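Local coordinates for amidohydrolase 3 domain-containing protein (Pyrococcus horikoshii, PDB 3IGH) that is of unknown exact function but probably hydrolyses carbon-nitrogen bonds other than peptide bonds, as a metal-dependent member of the amidohydrolase family, at residues Thr273-Ser277 / Ile316-Ala320; Leu218-Glu222 / Gly253-Ile258; Arg83-Ile88 / Glu112-Pro117; Pro362-Ile366 / Leu410-Ala415. All coordinates share one frame; numbering follows the deposited sequence.

Contact 1 of 4, residues Thr273-Ser277 / Ile316-Ala320; sequences TALLS and IGDKA
Ala274 sets its CB against the CG2 branch of Ile316, 3.7 Å away. Both residues lie near Asp266, whose OD2 accepts from the backbone N of Leu275 and of Gly317, a tie shared by the two segments. Leu275 comes next. Its O faces the start of helix 318-331 and takes the N-H of Ala320 at 3.2 Å, the donor tilted 30° from the carbonyl plane. Lys319 N is 3.0 Å from the same Leu275 O, but that bond is weak. The CA of Gly317, the N-cap residue, also lies 3.2 Å from Leu275 O, so any CB on Gly317 would run into this oxygen. With CG anti to the backbone N (chi1 -173°), the Leu275 side chain slants over the alkyl chain of Lys319, its CG 3.9 Å from Lys319 CB. Leu276 rests CD2 on Gly317 CA. Ser277 closes the segment. Its N donates to Asp318 OD1 at 3.1 Å, on the syn side but 29° out of the carboxylate plane. Its OG donates to the syn lone pair of OD2, though Ser277 has a second conformer, so this bond is less certain. Asp318 OD2 also pairs with Arg344. The contact thus brings loop 273-277 onto the first turn of helix 318-331 in the TIM-type barrel: the Leu275 carbonyl meets Ala320 N-H and, weakly, Lys319 N-H, whose partial positive charge would probably polarise that C=O.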
loop_
_atom_site.group_PDB
_atom_site.type_symbol
_atom_site.label_atom_id
_atom_site.label_comp_id
_atom_site.label_asym_id
_atom_site.label_seq_id
_atom_site.Cartn_x
_atom_site.Cartn_y
_atom_site.Cartn_z
ATOM N N THR A 273 32.347 -13.907 13.602
ATOM C CA THR A 273 32.158 -12.497 13.280
ATOM C C THR A 273 31.093 -11.847 14.158
ATOM O O THR A 273 30.901 -10.625 14.111
ATOM C CB THR A 273 31.854 -12.297 11.781
ATOM O OG1 THR A 273 30.819 -13.204 11.375
ATOM C CG2 THR A 273 33.104 -12.570 10.948
ATOM N N ALA A 274 30.427 -12.661 14.980
ATOM C CA ALA A 274 29.519 -12.163 16.000
ATOM C C ALA A 274 30.331 -11.451 17.069
ATOM O O ALA A 274 31.407 -11.922 17.457
ATOM C CB ALA A 274 28.692 -13.295 16.611
ATOM N N LEU A 275 29.820 -10.316 17.537
ATOM C CA LEU A 275 30.595 -9.428 18.410
ATOM C C LEU A 275 30.404 -9.743 19.887
ATOM O O LEU A 275 29.328 -9.536 20.446
ATOM C CB LEU A 275 30.248 -7.958 18.119
ATOM C CG LEU A 275 31.083 -6.890 18.838
ATOM C CD1 LEU A 275 32.537 -6.929 18.368
ATOM C CD2 LEU A 275 30.471 -5.519 18.580
ATOM N N LEU A 276 31.477 -10.214 20.515
ATOM C CA LEU A 276 31.457 -10.657 21.907
ATOM C C LEU A 276 32.139 -9.633 22.828
ATOM O O LEU A 276 32.948 -8.837 22.357
ATOM C CB LEU A 276 32.187 -12.008 22.023
ATOM C CG LEU A 276 31.816 -13.160 21.077
ATOM C CD1 LEU A 276 32.537 -14.451 21.453
ATOM C CD2 LEU A 276 30.322 -13.383 21.081
ATOM N N SER A 277 31.818 -9.660 24.122
ATOM C CA SER A 277 32.474 -8.773 25.088
ATOM C C SER A 277 33.851 -9.290 25.543
ATOM O O SER A 277 34.647 -8.534 26.108
ATOM C CB SER A 277 31.565 -8.490 26.289
ATOM O OG SER A 277 31.061 -9.686 26.853
ATOM N N ILE A 316 23.789 -11.087 17.202
ATOM C CA ILE A 316 24.077 -12.458 17.628
ATOM C C ILE A 316 24.946 -12.441 18.900
ATOM O O ILE A 316 24.575 -13.020 19.919
ATOM C CB ILE A 316 24.669 -13.287 16.446
ATOM C CG1 ILE A 316 23.560 -13.544 15.422
ATOM C CG2 ILE A 316 25.234 -14.632 16.921
ATOM C CD1 ILE A 316 23.953 -14.401 14.222
ATOM N N GLY A 317 26.078 -11.746 18.847
ATOM C CA GLY A 317 26.982 -11.665 19.998
ATOM C C GLY A 317 26.418 -10.815 21.120
ATOM O O GLY A 317 25.511 -9.998 20.901
ATOM N N ASP A 318 26.942 -11.002 22.329
ATOM C CA ASP A 318 26.418 -10.275 23.483
ATOM C C ASP A 318 26.788 -8.788 23.461
ATOM O O ASP A 318 26.015 -7.953 23.933
ATOM C CB ASP A 318 26.841 -10.930 24.803
ATOM C CG ASP A 318 28.319 -10.780 25.086
ATOM O OD1 ASP A 318 29.157 -11.290 24.306
ATOM O OD2 ASP A 318 28.640 -10.133 26.098
ATOM N N LYS A 319 27.949 -8.456 22.902
ATOM C CA LYS A 319 28.317 -7.039 22.752
ATOM C C LYS A 319 27.491 -6.374 21.648
ATOM O O LYS A 319 27.117 -5.213 21.767
ATOM C CB LYS A 319 29.811 -6.859 22.484
ATOM C CG LYS A 319 30.273 -5.409 22.568
ATOM C CD LYS A 319 31.784 -5.287 22.414
ATOM C CE LYS A 319 32.263 -3.976 23.028
ATOM N NZ LYS A 319 33.750 -3.881 23.047
ATOM N N ALA A 320 27.199 -7.123 20.586
ATOM C CA ALA A 320 26.328 -6.640 19.516
ATOM C C ALA A 320 24.954 -6.287 20.054
ATOM O O ALA A 320 24.341 -5.315 19.614
ATOM C CB ALA A 320 26.190 -7.684 18.464
HETATM O O HOH W 1 34.856 -7.060 22.841
#

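Contact 2 of 4, residues Leu218-Glu222 / Gly253-Ile258; sequences LFYLE and GNRLTI. With SO4 (sulfate ion), chain K; SO4 (sulfate ion), chain O.
The Phe219 ring meets two aliphatic tips of strand 256-258, approaching obliquely: Leu256 CD2 is 3.7 Å from Phe219 CD1, and Ile258 CD1 is 3.8 Å from Phe219 CE1. Phe251 of the second subunit stacks edge-to-face with the same ring. The Glu222 carboxylate is the second flat group. Its chain bends at chi2 (81°), bringing both oxygens to the turn before the strand. OE1 takes Arg255 N on its syn lone pair at 2.9 Å. It also takes Leu256 N at 3.0 Å, from 54° out of the carboxylate plane. OE2 uses its syn lone pair for Asn254 N at 2.8 Å. The Arg255 guanidinium leads away from Glu222. Its NE bonds O2 of one sulfate, in plane at the edge, at 2.9 Å, and its NH2 bonds O3 of a second. NH1 pairs with Glu466. Leu256 CD1 packs on Leu218 CB. Here the C-terminal end of helix 212-223 lies on the start of strand 256-264 of the TIM-type barrel. Three backbone N-H groups grip one carboxylate, which fixes its rotation and probably favours its charged form. The charge of Arg255 is probably balanced by Glu466 and by the sulfates, which probably come from the crystallisation liquor.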
loop_
_atom_site.group_PDB
_atom_site.type_symbol
_atom_site.label_atom_id
_atom_site.label_comp_id
_atom_site.label_asym_id
_atom_site.label_seq_id
_atom_site.Cartn_x
_atom_site.Cartn_y
_atom_site.Cartn_z
ATOM N N LEU A 218 7.365 -8.343 -5.146
ATOM C CA LEU A 218 6.298 -8.361 -4.143
ATOM C C LEU A 218 5.116 -7.470 -4.525
ATOM O O LEU A 218 3.962 -7.897 -4.407
ATOM C CB LEU A 218 6.835 -7.981 -2.754
ATOM C CG LEU A 218 7.729 -8.995 -2.024
ATOM C CD1 LEU A 218 8.360 -8.344 -0.797
ATOM C CD2 LEU A 218 6.955 -10.275 -1.644
ATOM N N PHE A 219 5.415 -6.250 -4.983
ATOM C CA PHE A 219 4.397 -5.322 -5.493
ATOM C C PHE A 219 3.612 -5.939 -6.662
ATOM O O PHE A 219 2.393 -5.838 -6.715
ATOM C CB PHE A 219 5.027 -3.990 -5.944
ATOM C CG PHE A 219 5.335 -3.029 -4.820
ATOM C CD1 PHE A 219 4.440 -2.842 -3.760
ATOM C CD2 PHE A 219 6.496 -2.273 -4.848
ATOM C CE1 PHE A 219 4.725 -1.935 -2.725
ATOM C CE2 PHE A 219 6.789 -1.363 -3.828
ATOM C CZ PHE A 219 5.902 -1.197 -2.759
ATOM N N TYR A 220 4.325 -6.579 -7.586
ATOM C CA TYR A 220 3.697 -7.277 -8.712
ATOM C C TYR A 220 2.722 -8.361 -8.230
ATOM O O TYR A 220 1.558 -8.380 -8.627
ATOM C CB TYR A 220 4.775 -7.895 -9.622
ATOM C CG TYR A 220 4.203 -8.794 -10.697
ATOM C CD1 TYR A 220 3.651 -8.257 -11.863
ATOM C CD2 TYR A 220 4.197 -10.187 -10.541
ATOM C CE1 TYR A 220 3.115 -9.085 -12.851
ATOM C CE2 TYR A 220 3.659 -11.016 -11.511
ATOM C CZ TYR A 220 3.129 -10.458 -12.669
ATOM O OH TYR A 220 2.599 -11.280 -13.632
ATOM N N LEU A 221 3.203 -9.246 -7.360
ATOM C CA LEU A 221 2.385 -10.348 -6.849
ATOM C C LEU A 221 1.158 -9.877 -6.083
ATOM O O LEU A 221 0.083 -10.441 -6.242
ATOM C CB LEU A 221 3.226 -11.279 -5.973
ATOM C CG LEU A 221 4.240 -12.159 -6.716
ATOM C CD1 LEU A 221 5.152 -12.818 -5.723
ATOM C CD2 LEU A 221 3.546 -13.218 -7.586
ATOM N N GLU A 222 1.332 -8.846 -5.256
ATOM C CA GLU A 222 0.220 -8.192 -4.550
ATOM C C GLU A 222 -0.861 -7.642 -5.505
ATOM O O GLU A 222 -2.042 -7.923 -5.300
ATOM C CB GLU A 222 0.751 -7.118 -3.577
ATOM C CG GLU A 222 -0.264 -6.079 -3.055
ATOM C CD GLU A 222 -1.135 -6.554 -1.892
ATOM O OE1 GLU A 222 -0.911 -7.656 -1.342
ATOM O OE2 GLU A 222 -2.059 -5.798 -1.522
ATOM N N GLY A 253 -1.393 -3.589 2.739
ATOM C CA GLY A 253 -2.233 -3.975 1.613
ATOM C C GLY A 253 -3.043 -5.200 1.965
ATOM O O GLY A 253 -3.327 -5.458 3.139
ATOM N N ASN A 254 -3.412 -5.961 0.942
ATOM C CA ASN A 254 -4.190 -7.173 1.124
ATOM C C ASN A 254 -3.348 -8.292 1.748
ATOM O O ASN A 254 -3.710 -8.866 2.766
ATOM C CB ASN A 254 -4.745 -7.619 -0.227
ATOM C CG ASN A 254 -5.568 -8.878 -0.130
ATOM O OD1 ASN A 254 -6.382 -9.039 0.784
ATOM N ND2 ASN A 254 -5.357 -9.786 -1.071
ATOM N N ARG A 255 -2.215 -8.584 1.134
ATOM C CA ARG A 255 -1.293 -9.590 1.659
ATOM C C ARG A 255 0.069 -9.000 2.011
ATOM O O ARG A 255 0.750 -9.501 2.909
ATOM C CB ARG A 255 -1.102 -10.693 0.625
ATOM C CG ARG A 255 -2.322 -11.559 0.429
ATOM C CD ARG A 255 -2.525 -12.423 1.629
ATOM N NE ARG A 255 -3.448 -13.524 1.365
ATOM C CZ ARG A 255 -3.751 -14.459 2.255
ATOM N NH1 ARG A 255 -3.203 -14.426 3.463
ATOM N NH2 ARG A 255 -4.603 -15.425 1.940
ATOM N N LEU A 256 0.460 -7.951 1.288
ATOM C CA LEU A 256 1.754 -7.308 1.481
ATOM C C LEU A 256 1.656 -6.119 2.432
ATOM O O LEU A 256 0.809 -5.232 2.257
ATOM C CB LEU A 256 2.321 -6.846 0.127
ATOM C CG LEU A 256 3.663 -6.094 0.120
ATOM C CD1 LEU A 256 4.806 -7.017 0.597
ATOM C CD2 LEU A 256 3.961 -5.524 -1.271
ATOM N N THR A 257 2.536 -6.110 3.428
ATOM C CA THR A 257 2.745 -4.958 4.294
ATOM C C THR A 257 4.168 -4.446 4.097
ATOM O O THR A 257 5.135 -5.213 4.224
ATOM C CB THR A 257 2.582 -5.342 5.784
ATOM O OG1 THR A 257 1.328 -6.006 5.965
ATOM C CG2 THR A 257 2.645 -4.107 6.702
ATOM N N ILE A 258 4.306 -3.158 3.789
ATOM C CA ILE A 258 5.614 -2.503 3.886
ATOM C C ILE A 258 5.782 -2.268 5.379
ATOM O O ILE A 258 5.098 -1.423 5.954
ATOM C CB ILE A 258 5.658 -1.172 3.080
ATOM C CG1 ILE A 258 5.178 -1.398 1.637
ATOM C CG2 ILE A 258 7.070 -0.541 3.120
ATOM C CD1 ILE A 258 5.938 -2.498 0.860
HETATM S S SO4 K . -6.354 -13.412 -0.730
HETATM O O1 SO4 K . -7.293 -14.103 -1.608
HETATM O O2 SO4 K . -4.989 -13.775 -1.094
HETATM O O3 SO4 K . -6.533 -11.974 -0.863
HETATM O O4 SO4 K . -6.615 -13.790 0.654
HETATM S S SO4 O . -6.099 -18.656 3.133
HETATM O O1 SO4 O . -7.559 -18.702 3.158
HETATM O O2 SO4 O . -5.662 -18.514 1.749
HETATM O O3 SO4 O . -5.638 -17.504 3.903
HETATM O O4 SO4 O . -5.539 -19.882 3.698
HETATM O O HOH W 2 -2.745 -9.348 -2.564
#

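Contact 3 of 4, residues Arg83-Ile88 / Glu112-Pro117; sequences RGAKSI and ELGEWP. With SO4 (sulfate ion), chain I.
Glu112 reaches over Gly84 at the edge of a beta-alpha-beta unit, in which strands 80-81 and 103-108 run parallel and are joined through helix 88-96. The contact ties the loop before that helix to the end of helix 110-113. The Glu112 side chain is extended beyond CG (chi2 -177°), and its OE2 accepts Gly84 N at 3.3 Å, on the syn side but 32° out of the carboxylate plane. Lys86 slants across it with a chain bent twice. Its NZ bonds Gly84 O at 3.0 Å from above the carbonyl plane, while its salt bridge to Glu112 OE1 is long, 3.7 Å. Were Glu112 an alanine, Gly84 N would probably lose this acceptor, and the Lys86 ammonium, still bonded to Gly84 O, its long carboxylate partner. Leu113 points CD2 between two carbonyls, 3.4 Å from both Ala85 O and Ser87 O. Farther on, Ile88 stands at about a right angle to Glu115, its CG1 3.5 Å from Glu115 OE1. It crosses Pro117 just as steeply, CD1 lying 4.0 Å from Pro117 CB. Ser87, the N-cap of helix 88-96, has its CB pointing away from the other segment, and its OG bonds Glu90 N. A water 2.9 Å from Ile88 N accepts its N-H and also lies within bonding distance of Glu115 OE1.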
loop_
_atom_site.group_PDB
_atom_site.type_symbol
_atom_site.label_atom_id
_atom_site.label_comp_id
_atom_site.label_asym_id
_atom_site.label_seq_id
_atom_site.Cartn_x
_atom_site.Cartn_y
_atom_site.Cartn_z
ATOM N N ARG A 83 25.662 -31.667 -1.923
ATOM C CA ARG A 83 26.066 -32.302 -0.671
ATOM C C ARG A 83 26.238 -33.796 -0.896
ATOM O O ARG A 83 25.407 -34.432 -1.544
ATOM C CB ARG A 83 25.029 -32.063 0.425
ATOM C CG ARG A 83 24.969 -30.631 0.916
ATOM C CD ARG A 83 23.870 -30.463 1.943
ATOM N NE ARG A 83 22.559 -30.743 1.364
ATOM C CZ ARG A 83 21.413 -30.628 2.024
ATOM N NH1 ARG A 83 21.409 -30.244 3.292
ATOM N NH2 ARG A 83 20.269 -30.894 1.415
ATOM N N GLY A 84 27.342 -34.337 -0.398
ATOM C CA GLY A 84 27.617 -35.758 -0.551
ATOM C C GLY A 84 28.192 -36.200 -1.888
ATOM O O GLY A 84 28.422 -37.395 -2.078
ATOM N N ALA A 85 28.415 -35.262 -2.815
ATOM C CA ALA A 85 29.065 -35.577 -4.098
ATOM C C ALA A 85 30.508 -36.006 -3.839
ATOM O O ALA A 85 31.263 -35.309 -3.155
ATOM C CB ALA A 85 29.014 -34.386 -5.057
ATOM N N LYS A 86 30.869 -37.171 -4.370
ATOM C CA LYS A 86 32.117 -37.833 -4.007
ATOM C C LYS A 86 33.234 -37.700 -5.041
ATOM O O LYS A 86 34.355 -38.148 -4.796
ATOM C CB LYS A 86 31.858 -39.312 -3.684
ATOM C CG LYS A 86 31.061 -39.556 -2.396
ATOM C CD LYS A 86 31.771 -38.987 -1.162
ATOM C CE LYS A 86 31.071 -39.401 0.126
ATOM N NZ LYS A 86 29.715 -38.800 0.260
ATOM N N SER A 87 32.920 -37.086 -6.184
ATOM C CA SER A 87 33.897 -36.844 -7.255
ATOM C C SER A 87 33.481 -35.654 -8.106
ATOM O O SER A 87 32.308 -35.280 -8.113
ATOM C CB SER A 87 34.020 -38.071 -8.158
ATOM O OG SER A 87 32.773 -38.380 -8.759
ATOM N N ILE A 88 34.443 -35.078 -8.834
ATOM C CA ILE A 88 34.161 -34.031 -9.824
ATOM C C ILE A 88 33.140 -34.539 -10.842
ATOM O O ILE A 88 32.193 -33.827 -11.187
ATOM C CB ILE A 88 35.460 -33.522 -10.526
ATOM C CG1 ILE A 88 36.429 -32.889 -9.515
ATOM C CG2 ILE A 88 35.147 -32.533 -11.663
ATOM C CD1 ILE A 88 35.839 -31.778 -8.641
ATOM N N GLU A 112 35.013 -34.307 0.542
ATOM C CA GLU A 112 34.212 -35.381 -0.055
ATOM C C GLU A 112 34.611 -35.679 -1.498
ATOM O O GLU A 112 34.614 -36.837 -1.929
ATOM C CB GLU A 112 32.723 -35.025 -0.008
ATOM C CG GLU A 112 32.146 -34.888 1.406
ATOM C CD GLU A 112 30.647 -34.598 1.402
ATOM O OE1 GLU A 112 29.881 -35.445 1.902
ATOM O OE2 GLU A 112 30.234 -33.530 0.894
ATOM N N LEU A 113 34.932 -34.622 -2.239
ATOM C CA LEU A 113 35.273 -34.707 -3.658
ATOM C C LEU A 113 36.670 -35.290 -3.889
ATOM O O LEU A 113 36.904 -35.981 -4.881
ATOM C CB LEU A 113 35.207 -33.307 -4.287
ATOM C CG LEU A 113 33.849 -32.597 -4.383
ATOM C CD1 LEU A 113 34.047 -31.134 -4.759
ATOM C CD2 LEU A 113 32.941 -33.301 -5.372
ATOM N N GLY A 114 37.584 -35.007 -2.967
ATOM C CA GLY A 114 38.985 -35.392 -3.118
ATOM C C GLY A 114 39.881 -34.250 -3.557
ATOM O O GLY A 114 41.113 -34.344 -3.480
ATOM N N GLU A 115 39.244 -33.163 -3.995
ATOM C CA GLU A 115 39.893 -32.042 -4.674
ATOM C C GLU A 115 38.888 -30.888 -4.827
ATOM O O GLU A 115 37.683 -31.096 -4.716
ATOM C CB GLU A 115 40.392 -32.485 -6.059
ATOM C CG GLU A 115 39.323 -33.147 -6.931
ATOM C CD GLU A 115 39.844 -33.593 -8.293
ATOM O OE1 GLU A 115 39.348 -34.615 -8.812
ATOM O OE2 GLU A 115 40.743 -32.926 -8.851
ATOM N N TRP A 116 39.388 -29.683 -5.091
ATOM C CA TRP A 116 38.524 -28.523 -5.340
ATOM C C TRP A 116 37.953 -28.562 -6.754
ATOM O O TRP A 116 38.647 -28.966 -7.692
ATOM C CB TRP A 116 39.310 -27.228 -5.146
ATOM C CG TRP A 116 39.596 -26.874 -3.716
ATOM C CD1 TRP A 116 40.402 -27.552 -2.840
ATOM C CD2 TRP A 116 39.102 -25.734 -3.003
ATOM N NE1 TRP A 116 40.431 -26.909 -1.625
ATOM C CE2 TRP A 116 39.644 -25.789 -1.696
ATOM C CE3 TRP A 116 38.252 -24.670 -3.339
ATOM C CZ2 TRP A 116 39.356 -24.824 -0.724
ATOM C CZ3 TRP A 116 37.973 -23.706 -2.375
ATOM C CH2 TRP A 116 38.525 -23.789 -1.083
ATOM N N PRO A 117 36.680 -28.149 -6.926
ATOM C CA PRO A 117 36.207 -28.009 -8.302
ATOM C C PRO A 117 36.785 -26.731 -8.914
ATOM O O PRO A 117 37.202 -25.828 -8.181
ATOM C CB PRO A 117 34.679 -27.949 -8.164
ATOM C CG PRO A 117 34.415 -27.568 -6.757
ATOM C CD PRO A 117 35.646 -27.797 -5.933
HETATM S S SO4 I . 42.017 -27.559 1.843
HETATM O O1 SO4 I . 42.453 -28.204 0.602
HETATM O O2 SO4 I . 43.150 -27.425 2.755
HETATM O O3 SO4 I . 41.486 -26.233 1.534
HETATM O O4 SO4 I . 40.986 -28.371 2.484
HETATM O O HOH W 3 30.832 -32.679 -2.017
HETATM O O HOH W 4 37.093 -36.054 -8.174
#

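Contact 4 of 4, residues Pro362-Ile366 / Leu410-Ala415; sequences PHFII and LTVDAA. With SO4 (sulfate ion), chain E.
Two neighbouring strands of the TIM-type barrel, 357-360 and 395-397, are followed by helices 364-367 and 408-417, and Pro362 and His363 of the first segment pack against Thr411, Ala414 and Ala415 of the second. The Pro362 ring lies slantwise on Thr411, CD to CG2 3.7 Å, and its CB is 3.9 Å from Ala415 CB. Ala414 CB lies 3.4 Å from Pro362 O. A chi1 of -157°, which puts CG roughly opposite the backbone N, brings the His363 ring to the side of Leu410. Its CD2 lies 3.6 Å from Leu410 O, which sits in plane at the ring edge. Ile366 CB covers one face, offset toward the rim. NE2 donates to O4 of a sulfate at 2.9 Å, and ND1 bonds Glu404. A leucine in place of His363 would probably leave Glu404 without this partner and the sulfate with one donor fewer. A water accepts from His363 N at 2.9 Å and donates to Thr411 OG1 at 2.8 Å. No direct hydrogen bond joins the two segments. The small Ala414 and Ala415 probably let the backbones come close, and the polar link runs through one water, while the imidazole is held at both nitrogens by groups outside the helix pair.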
loop_
_atom_site.group_PDB
_atom_site.type_symbol
_atom_site.label_atom_id
_atom_site.label_comp_id
_atom_site.label_asym_id
_atom_site.label_seq_id
_atom_site.Cartn_x
_atom_site.Cartn_y
_atom_site.Cartn_z
ATOM N N PRO A 362 14.926 -21.282 17.064
ATOM C CA PRO A 362 15.265 -22.488 17.848
ATOM C C PRO A 362 16.007 -23.614 17.120
ATOM O O PRO A 362 16.810 -24.296 17.749
ATOM C CB PRO A 362 13.905 -22.957 18.377
ATOM C CG PRO A 362 13.107 -21.677 18.473
ATOM C CD PRO A 362 13.507 -20.911 17.235
ATOM N N HIS A 363 15.787 -23.787 15.818
ATOM C CA HIS A 363 16.503 -24.832 15.083
ATOM C C HIS A 363 18.024 -24.620 14.973
ATOM O O HIS A 363 18.758 -25.565 14.670
ATOM C CB HIS A 363 15.858 -25.131 13.724
ATOM C CG HIS A 363 16.176 -26.499 13.203
ATOM N ND1 HIS A 363 17.234 -26.742 12.358
ATOM C CD2 HIS A 363 15.602 -27.702 13.445
ATOM C CE1 HIS A 363 17.286 -28.033 12.078
ATOM N NE2 HIS A 363 16.310 -28.637 12.728
ATOM N N PHE A 364 18.498 -23.398 15.250
ATOM C CA PHE A 364 19.943 -23.130 15.365
ATOM C C PHE A 364 20.624 -23.981 16.452
ATOM O O PHE A 364 21.802 -24.282 16.332
ATOM C CB PHE A 364 20.231 -21.644 15.640
ATOM C CG PHE A 364 20.262 -20.768 14.398
ATOM C CD1 PHE A 364 19.141 -20.616 13.590
ATOM C CD2 PHE A 364 21.422 -20.076 14.055
ATOM C CE1 PHE A 364 19.173 -19.781 12.452
ATOM C CE2 PHE A 364 21.463 -19.257 12.924
ATOM C CZ PHE A 364 20.334 -19.109 12.125
ATOM N N ILE A 365 19.894 -24.334 17.512
ATOM C CA ILE A 365 20.380 -25.290 18.526
ATOM C C ILE A 365 20.881 -26.587 17.869
ATOM O O ILE A 365 21.950 -27.101 18.215
ATOM C CB ILE A 365 19.273 -25.630 19.561
ATOM C CG1 ILE A 365 18.969 -24.415 20.444
ATOM C CG2 ILE A 365 19.655 -26.842 20.438
ATOM C CD1 ILE A 365 17.665 -24.531 21.178
ATOM N N ILE A 366 20.120 -27.063 16.884
ATOM C CA ILE A 366 20.445 -28.301 16.189
ATOM C C ILE A 366 21.591 -28.144 15.196
ATOM O O ILE A 366 22.505 -28.982 15.170
ATOM C CB ILE A 366 19.178 -28.915 15.538
ATOM C CG1 ILE A 366 18.343 -29.587 16.625
ATOM C CG2 ILE A 366 19.524 -29.925 14.433
ATOM C CD1 ILE A 366 16.894 -29.630 16.316
ATOM N N LEU A 410 9.787 -28.996 12.982
ATOM C CA LEU A 410 11.199 -29.170 13.335
ATOM C C LEU A 410 11.702 -28.076 14.281
ATOM O O LEU A 410 12.536 -28.335 15.142
ATOM C CB LEU A 410 12.081 -29.242 12.084
ATOM C CG LEU A 410 11.856 -30.390 11.095
ATOM C CD1 LEU A 410 12.865 -30.303 9.955
ATOM C CD2 LEU A 410 11.940 -31.753 11.794
ATOM N N THR A 411 11.171 -26.861 14.130
ATOM C CA THR A 411 11.555 -25.745 14.990
ATOM C C THR A 411 10.842 -25.816 16.336
ATOM O O THR A 411 11.439 -25.498 17.370
ATOM C CB THR A 411 11.361 -24.382 14.251
ATOM O OG1 THR A 411 12.441 -24.208 13.322
ATOM C CG2 THR A 411 11.322 -23.190 15.212
ATOM N N VAL A 412 9.581 -26.261 16.325
ATOM C CA VAL A 412 8.849 -26.540 17.566
ATOM C C VAL A 412 9.609 -27.590 18.386
ATOM O O VAL A 412 9.846 -27.404 19.581
ATOM C CB VAL A 412 7.394 -27.010 17.298
ATOM C CG1 VAL A 412 6.709 -27.500 18.596
ATOM C CG2 VAL A 412 6.570 -25.875 16.683
ATOM N N ASP A 413 10.029 -28.665 17.722
ATOM C CA ASP A 413 10.766 -29.733 18.397
ATOM C C ASP A 413 12.063 -29.232 19.037
ATOM O O ASP A 413 12.398 -29.617 20.161
ATOM C CB ASP A 413 11.059 -30.877 17.440
ATOM C CG ASP A 413 11.438 -32.158 18.177
ATOM O OD1 ASP A 413 10.704 -32.555 19.102
ATOM O OD2 ASP A 413 12.467 -32.765 17.839
ATOM N N ALA A 414 12.766 -28.357 18.316
ATOM C CA ALA A 414 14.005 -27.749 18.787
ATOM C C ALA A 414 13.802 -26.931 20.057
ATOM O O ALA A 414 14.608 -27.005 20.976
ATOM C CB ALA A 414 14.616 -26.900 17.686
ATOM N N ALA A 415 12.721 -26.161 20.114
ATOM C CA ALA A 415 12.416 -25.358 21.292
ATOM C C ALA A 415 11.995 -26.205 22.485
ATOM O O ALA A 415 12.332 -25.886 23.626
ATOM C CB ALA A 415 11.333 -24.335 20.975
HETATM S S SO4 E . 16.138 -32.264 12.608
HETATM O O1 SO4 E . 15.425 -33.262 11.818
HETATM O O2 SO4 E . 16.742 -32.901 13.776
HETATM O O3 SO4 E . 17.162 -31.630 11.785
HETATM O O4 SO4 E . 15.200 -31.248 13.071
HETATM O O HOH W 5 14.348 -22.284 13.834
#

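In the fold
Contacts 1 and 4 are buried, and their nearest atoms are only about 6 Å apart. Contacts 2 and 3 are partly buried. Contact 3 is the most peripheral, its centre about 30 Å from that of the chain, beside a sheet separate from the barrel strands. Strand 256-264 begins in contact 2, and the loop after it supplies residues 273-277 of contact 1. Contacts 1 and 2 lie on opposite sides of the chain's centre. In contacts 1 to 3 an acidic side chain accepts one or more backbone N-H groups, whereas contact 4 is apolar with a water link. Contact 2 alone meets the second subunit.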